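Local coordinates for condensin complex subunit 3 (Schizosaccharomyces pombe, PDB 5OQR), which acts as a regulatory HEAT-repeat subunit of condensin, the complex required to convert interphase chromatin into condensed mitotic-like chromosomes, at residues N458-L463 with L500-K505; E471-S476 with C514-D519. One frame throughout, in Å; residues are numbered along the deposited sequence.

Interaction 1 (N458-L463 with L500-K505); sequences NELRCL and LPIREK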
loop_
_atom_site.group_PDB
_atom_site.type_symbol
_atom_site.label_atom_id
_atom_site.label_comp_id
_atom_site.label_asym_id
_atom_site.label_seq_id
_atom_site.Cartn_x
_atom_site.Cartn_y
_atom_site.Cartn_z
ATOM N N ASN A 458 -38.881 12.105 11.181
ATOM C CA ASN A 458 -39.740 11.214 10.413
ATOM C C ASN A 458 -39.468 11.344 8.920
ATOM O O ASN A 458 -39.317 10.340 8.216
ATOM C CB ASN A 458 -41.208 11.511 10.721
ATOM C CG ASN A 458 -42.161 10.709 9.857
ATOM O OD1 ASN A 458 -42.773 11.239 8.931
ATOM N ND2 ASN A 458 -42.284 9.421 10.151
ATOM N N GLU A 459 -39.394 12.577 8.419
ATOM C CA GLU A 459 -39.184 12.778 6.991
ATOM C C GLU A 459 -37.813 12.272 6.558
ATOM O O GLU A 459 -37.679 11.677 5.483
ATOM C CB GLU A 459 -39.346 14.256 6.642
ATOM C CG GLU A 459 -39.600 14.511 5.166
ATOM C CD GLU A 459 -39.949 15.957 4.877
ATOM O OE1 GLU A 459 -39.924 16.773 5.822
ATOM O OE2 GLU A 459 -40.249 16.276 3.707
ATOM N N LEU A 460 -36.784 12.495 7.377
ATOM C CA LEU A 460 -35.456 12.002 7.034
ATOM C C LEU A 460 -35.416 10.482 6.984
ATOM O O LEU A 460 -34.683 9.909 6.171
ATOM C CB LEU A 460 -34.426 12.525 8.031
ATOM C CG LEU A 460 -34.005 13.984 7.859
ATOM C CD1 LEU A 460 -33.149 14.425 9.029
ATOM C CD2 LEU A 460 -33.254 14.183 6.550
ATOM N N ARG A 461 -36.182 9.810 7.844
ATOM C CA ARG A 461 -36.252 8.355 7.767
ATOM C C ARG A 461 -36.965 7.915 6.497
ATOM O O ARG A 461 -36.570 6.928 5.869
ATOM C CB ARG A 461 -36.962 7.791 8.995
ATOM C CG ARG A 461 -36.838 6.278 9.125
ATOM C CD ARG A 461 -37.820 5.714 10.134
ATOM N NE ARG A 461 -37.950 6.576 11.302
ATOM C CZ ARG A 461 -37.018 6.710 12.239
ATOM N NH1 ARG A 461 -37.228 7.522 13.266
ATOM N NH2 ARG A 461 -35.875 6.043 12.147
ATOM N N CYS A 462 -38.019 8.631 6.109
ATOM C CA CYS A 462 -38.720 8.303 4.874
ATOM C C CYS A 462 -37.790 8.435 3.677
ATOM O O CYS A 462 -37.656 7.507 2.875
ATOM C CB CYS A 462 -39.945 9.203 4.709
ATOM S SG CYS A 462 -41.289 8.836 5.852
ATOM N N LEU A 463 -37.126 9.586 3.551
ATOM C CA LEU A 463 -36.197 9.789 2.447
ATOM C C LEU A 463 -35.088 8.749 2.451
ATOM O O LEU A 463 -34.623 8.338 1.384
ATOM C CB LEU A 463 -35.607 11.195 2.514
ATOM C CG LEU A 463 -36.585 12.347 2.278
ATOM C CD1 LEU A 463 -35.919 13.676 2.581
ATOM C CD2 LEU A 463 -37.105 12.327 0.850
ATOM N N LEU A 500 -32.009 22.505 5.698
ATOM C CA LEU A 500 -30.828 22.079 4.951
ATOM C C LEU A 500 -30.678 20.565 4.897
ATOM O O LEU A 500 -30.439 20.031 3.800
ATOM C CB LEU A 500 -29.587 22.743 5.553
ATOM C CG LEU A 500 -28.270 22.525 4.810
ATOM C CD1 LEU A 500 -27.519 23.838 4.676
ATOM C CD2 LEU A 500 -27.421 21.499 5.531
ATOM N N PRO A 501 -30.803 19.819 5.999
ATOM C CA PRO A 501 -30.614 18.362 5.902
ATOM C C PRO A 501 -31.600 17.688 4.966
ATOM O O PRO A 501 -31.228 16.759 4.240
ATOM C CB PRO A 501 -30.794 17.886 7.351
ATOM C CG PRO A 501 -30.649 19.101 8.193
ATOM C CD PRO A 501 -31.127 20.241 7.370
ATOM N N ILE A 502 -32.860 18.124 4.970
ATOM C CA ILE A 502 -33.861 17.512 4.105
ATOM C C ILE A 502 -33.551 17.806 2.645
ATOM O O ILE A 502 -33.663 16.928 1.783
ATOM C CB ILE A 502 -35.268 17.999 4.502
ATOM C CG1 ILE A 502 -35.627 17.472 5.894
ATOM C CG2 ILE A 502 -36.312 17.552 3.481
ATOM C CD1 ILE A 502 -36.873 18.092 6.489
ATOM N N ARG A 503 -33.155 19.043 2.344
ATOM C CA ARG A 503 -32.825 19.401 0.969
ATOM C C ARG A 503 -31.672 18.559 0.442
ATOM O O ARG A 503 -31.716 18.073 -0.693
ATOM C CB ARG A 503 -32.477 20.884 0.893
ATOM C CG ARG A 503 -32.403 21.436 -0.513
ATOM C CD ARG A 503 -31.563 22.691 -0.540
ATOM N NE ARG A 503 -31.842 23.545 0.612
ATOM C CZ ARG A 503 -31.033 24.504 1.050
ATOM N NH1 ARG A 503 -29.878 24.740 0.440
ATOM N NH2 ARG A 503 -31.376 25.226 2.108
ATOM N N GLU A 504 -30.625 18.383 1.248
ATOM C CA GLU A 504 -29.500 17.560 0.823
ATOM C C GLU A 504 -29.929 16.118 0.598
ATOM O O GLU A 504 -29.525 15.489 -0.386
ATOM C CB GLU A 504 -28.377 17.634 1.858
ATOM C CG GLU A 504 -27.726 19.001 1.953
ATOM C CD GLU A 504 -26.618 19.056 2.987
ATOM O OE1 GLU A 504 -26.432 18.060 3.718
ATOM O OE2 GLU A 504 -25.932 20.096 3.067
ATOM N N LYS A 505 -30.753 15.577 1.495
ATOM C CA LYS A 505 -31.223 14.206 1.334
ATOM C C LYS A 505 -32.146 14.085 0.127
ATOM O O LYS A 505 -32.123 13.072 -0.578
ATOM C CB LYS A 505 -31.929 13.748 2.608
ATOM C CG LYS A 505 -32.476 12.330 2.552
ATOM C CD LYS A 505 -31.378 11.276 2.526
ATOM C CE LYS A 505 -30.628 11.199 3.844
ATOM N NZ LYS A 505 -31.537 10.947 4.999
#
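Leu-460, Leu-463 and Ile-502 form the apolar part of this contact between two helices of the HEAT-repeat solenoid. Residues 458-463 and 500-505 run nearly parallel, with 11° between their directions and 10.2 Å between their axes. Ile-502 reaches out with both branches. Its CG1 meets CD2 of Leu-460 at 4.1 Å. Its CG2, anti to the backbone N, meets CD1 of Leu-463 at 4.0 Å. CD2 of Leu-460 also lies by the carbonyl O of Pro-501.

The longer polar side chains make mixed contacts. Lys-505 and Leu-463 slide past each other in opposite directions. CB and CD1 of Leu-463 both lie against the Lys-505 methylene CG, with CB to CG at 3.3 Å. Glu-459 crosses Ile-502 at about a right angle. Its chain is extended beyond CG, and the carboxylate ends beside the isoleucine, with OE1 3.4 Å from CD1 of Ile-502. This meeting is of an oxygen with a methyl, not of two polar groups.

No hydrogen bond joins the two segments. The Lys-505 chain is bent at each torsion beyond CG, the last placing NZ (chi4 56°). The bends carry the chain back alongside helix 457-471, toward the level of Leu-460, and the last one turns NZ inward to that residue. NZ lies 3.5 Å from O of Leu-460 and 4.0 Å from CD2 of the same residue. Its hydrogen bond goes to OG of Ser-464, just past the first segment. That hydroxyl is also hydrogen-bonded to O of Leu-460, so Ser-464 links the amine to the helix backbone.

Helix 480-495 packs on both partners. Its Ala-494 touches Leu-463 and Ile-502, and its Leu-490 touches Leu-463 and Cys-462. Elsewhere on the first segment, Arg-461 and Cys-462 meet Val-430 of helix 416-434.

Interaction 2 (E471-S476 with C514-D519); sequences ENITSS and CLLNAD
Leu-516 sets its CD2 methyl over one face of the peptide group that joins Thr-474 to Ser-475. CD2 is 3.8 Å from C of Thr-474 and 4.0 Å from N of Ser-475, so it lies almost directly above the carbonyl carbon. The other flat group is the carboxamide of Asn-517. OD1 accepts from N of Leu-520, which makes Asn-517 the N-cap of helix 518-534. ND2 lies on the Ser-476 side, 4.1 Å from OG of that residue.

The site is a loop-to-turn contact of the HEAT-repeat solenoid. The loop between helices 457-471 and 480-495 meets the short turn between helices 500-514 and 518-534. Leu-516 carries most of the contact. Its CD1 meets CD1 of Ile-473 at 3.5 Å, and the two side chains cross at about a right angle. Ile-473 holds CG1 between the backbone N and the carbonyl carbon (chi1 54°), and this carbon also lies against Leu-516 CD1. An alanine at Leu-516 would probably open a gap beside Ile-473 and leave the Thr-474 peptide face uncovered, though CB would still meet Ser-476.

Helix 416-434 packs on Ile-473 through Phe-419 and Cys-420. Its Glu-416 is hydrogen-bonded to Thr-474 OG1. Another protein chain of the assembly also reaches this site: one of its basic side chains is hydrogen-bonded to O of Ile-473, and basic side chains also pack on Leu-515 and Leu-516.

One hydrogen bond crosses between the segments, and it is weak. OG of Ser-476 donates to the carbonyl O of Leu-516 over 3.3 Å.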
loop_
_atom_site.group_PDB
_atom_site.type_symbol
_atom_site.label_atom_id
_atom_site.label_comp_id
_atom_site.label_asym_id
_atom_site.label_seq_id
_atom_site.Cartn_x
_atom_site.Cartn_y
_atom_site.Cartn_z
ATOM N N GLU A 471 -31.741 2.653 -4.869
ATOM C CA GLU A 471 -30.431 2.018 -4.884
ATOM C C GLU A 471 -30.500 0.548 -5.266
ATOM O O GLU A 471 -29.480 -0.019 -5.669
ATOM C CB GLU A 471 -29.767 2.141 -3.512
ATOM C CG GLU A 471 -28.734 3.244 -3.411
ATOM C CD GLU A 471 -28.252 3.461 -1.990
ATOM O OE1 GLU A 471 -28.497 2.581 -1.137
ATOM O OE2 GLU A 471 -27.634 4.513 -1.722
ATOM N N ASN A 472 -31.672 -0.077 -5.156
ATOM C CA ASN A 472 -31.811 -1.520 -5.313
ATOM C C ASN A 472 -32.613 -1.916 -6.546
ATOM O O ASN A 472 -33.010 -3.080 -6.663
ATOM C CB ASN A 472 -32.452 -2.119 -4.062
ATOM C CG ASN A 472 -31.460 -2.318 -2.941
ATOM O OD1 ASN A 472 -31.325 -1.474 -2.059
ATOM N ND2 ASN A 472 -30.753 -3.439 -2.972
ATOM N N ILE A 473 -32.862 -0.988 -7.469
ATOM C CA ILE A 473 -33.489 -1.311 -8.741
ATOM C C ILE A 473 -32.591 -0.802 -9.859
ATOM O O ILE A 473 -31.771 0.099 -9.671
ATOM C CB ILE A 473 -34.912 -0.729 -8.867
ATOM C CG1 ILE A 473 -34.908 0.778 -8.613
ATOM C CG2 ILE A 473 -35.845 -1.423 -7.893
ATOM C CD1 ILE A 473 -36.182 1.458 -9.041
ATOM N N THR A 474 -32.754 -1.403 -11.038
ATOM C CA THR A 474 -31.851 -1.171 -12.154
ATOM C C THR A 474 -32.507 -0.570 -13.389
ATOM O O THR A 474 -31.793 -0.004 -14.223
ATOM C CB THR A 474 -31.164 -2.484 -12.562
ATOM O OG1 THR A 474 -32.136 -3.532 -12.638
ATOM C CG2 THR A 474 -30.088 -2.855 -11.554
ATOM N N SER A 475 -33.826 -0.677 -13.539
ATOM C CA SER A 475 -34.508 -0.127 -14.701
ATOM C C SER A 475 -35.829 0.485 -14.264
ATOM O O SER A 475 -36.375 0.151 -13.210
ATOM C CB SER A 475 -34.750 -1.192 -15.776
ATOM O OG SER A 475 -35.544 -2.251 -15.274
ATOM N N SER A 476 -36.336 1.396 -15.090
ATOM C CA SER A 476 -37.567 2.111 -14.789
ATOM C C SER A 476 -38.801 1.428 -15.353
ATOM O O SER A 476 -39.898 1.991 -15.278
ATOM C CB SER A 476 -37.483 3.546 -15.323
ATOM O OG SER A 476 -37.380 3.563 -16.735
ATOM N N CYS A 514 -32.685 9.900 -11.403
ATOM C CA CYS A 514 -32.148 10.290 -12.699
ATOM C C CYS A 514 -31.348 9.163 -13.334
ATOM O O CYS A 514 -31.274 9.073 -14.562
ATOM C CB CYS A 514 -31.284 11.538 -12.544
ATOM S SG CYS A 514 -32.229 13.020 -12.177
ATOM N N LEU A 515 -30.751 8.290 -12.521
ATOM C CA LEU A 515 -30.028 7.141 -13.051
ATOM C C LEU A 515 -30.950 6.090 -13.651
ATOM O O LEU A 515 -30.454 5.115 -14.225
ATOM C CB LEU A 515 -29.181 6.505 -11.950
ATOM C CG LEU A 515 -28.261 7.455 -11.184
ATOM C CD1 LEU A 515 -27.470 6.691 -10.137
ATOM C CD2 LEU A 515 -27.328 8.197 -12.128
ATOM N N LEU A 516 -32.267 6.254 -13.527
ATOM C CA LEU A 516 -33.221 5.305 -14.083
ATOM C C LEU A 516 -33.915 5.818 -15.336
ATOM O O LEU A 516 -34.496 5.016 -16.073
ATOM C CB LEU A 516 -34.280 4.950 -13.033
ATOM C CG LEU A 516 -33.738 4.300 -11.756
ATOM C CD1 LEU A 516 -34.831 4.159 -10.720
ATOM C CD2 LEU A 516 -33.131 2.946 -12.060
ATOM N N ASN A 517 -33.867 7.122 -15.595
ATOM C CA ASN A 517 -34.496 7.700 -16.777
ATOM C C ASN A 517 -33.558 8.742 -17.367
ATOM O O ASN A 517 -33.199 9.709 -16.691
ATOM C CB ASN A 517 -35.848 8.325 -16.434
ATOM C CG ASN A 517 -36.731 8.492 -17.647
ATOM O OD1 ASN A 517 -36.895 9.596 -18.164
ATOM N ND2 ASN A 517 -37.296 7.387 -18.120
ATOM N N ALA A 518 -33.173 8.544 -18.630
ATOM C CA ALA A 518 -32.215 9.442 -19.265
ATOM C C ALA A 518 -32.814 10.822 -19.503
ATOM O O ALA A 518 -32.134 11.838 -19.321
ATOM C CB ALA A 518 -31.728 8.836 -20.580
ATOM N N ASP A 519 -34.079 10.883 -19.916
ATOM C CA ASP A 519 -34.708 12.175 -20.162
ATOM C C ASP A 519 -34.850 12.972 -18.873
ATOM O O ASP A 519 -34.696 14.197 -18.876
ATOM C CB ASP A 519 -36.067 11.979 -20.831
ATOM C CG ASP A 519 -35.961 11.821 -22.337
ATOM O OD1 ASP A 519 -35.253 12.629 -22.974
ATOM O OD2 ASP A 519 -36.580 10.885 -22.885
#

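Following the chain, helix 457-471 comes first and supplies the 458-463 side of interaction 1. At its end the chain enters the loop that holds 471-476, the first side of interaction 2. Helix 480-495 follows. Helix 500-514 then closes interaction 1 across 36 intervening residues. The turn after it closes interaction 2 across 37. The segments alternate, so the two closures cross. Their centres are 20 Å apart and they do not touch. Interaction 1 joins the early turns of helices 457-471 and 500-514. Interaction 2 joins the connections that leave them. Together they tie helix 457-471 and the loop after it to helix 500-514 and the turn after it, near both ends of these helices.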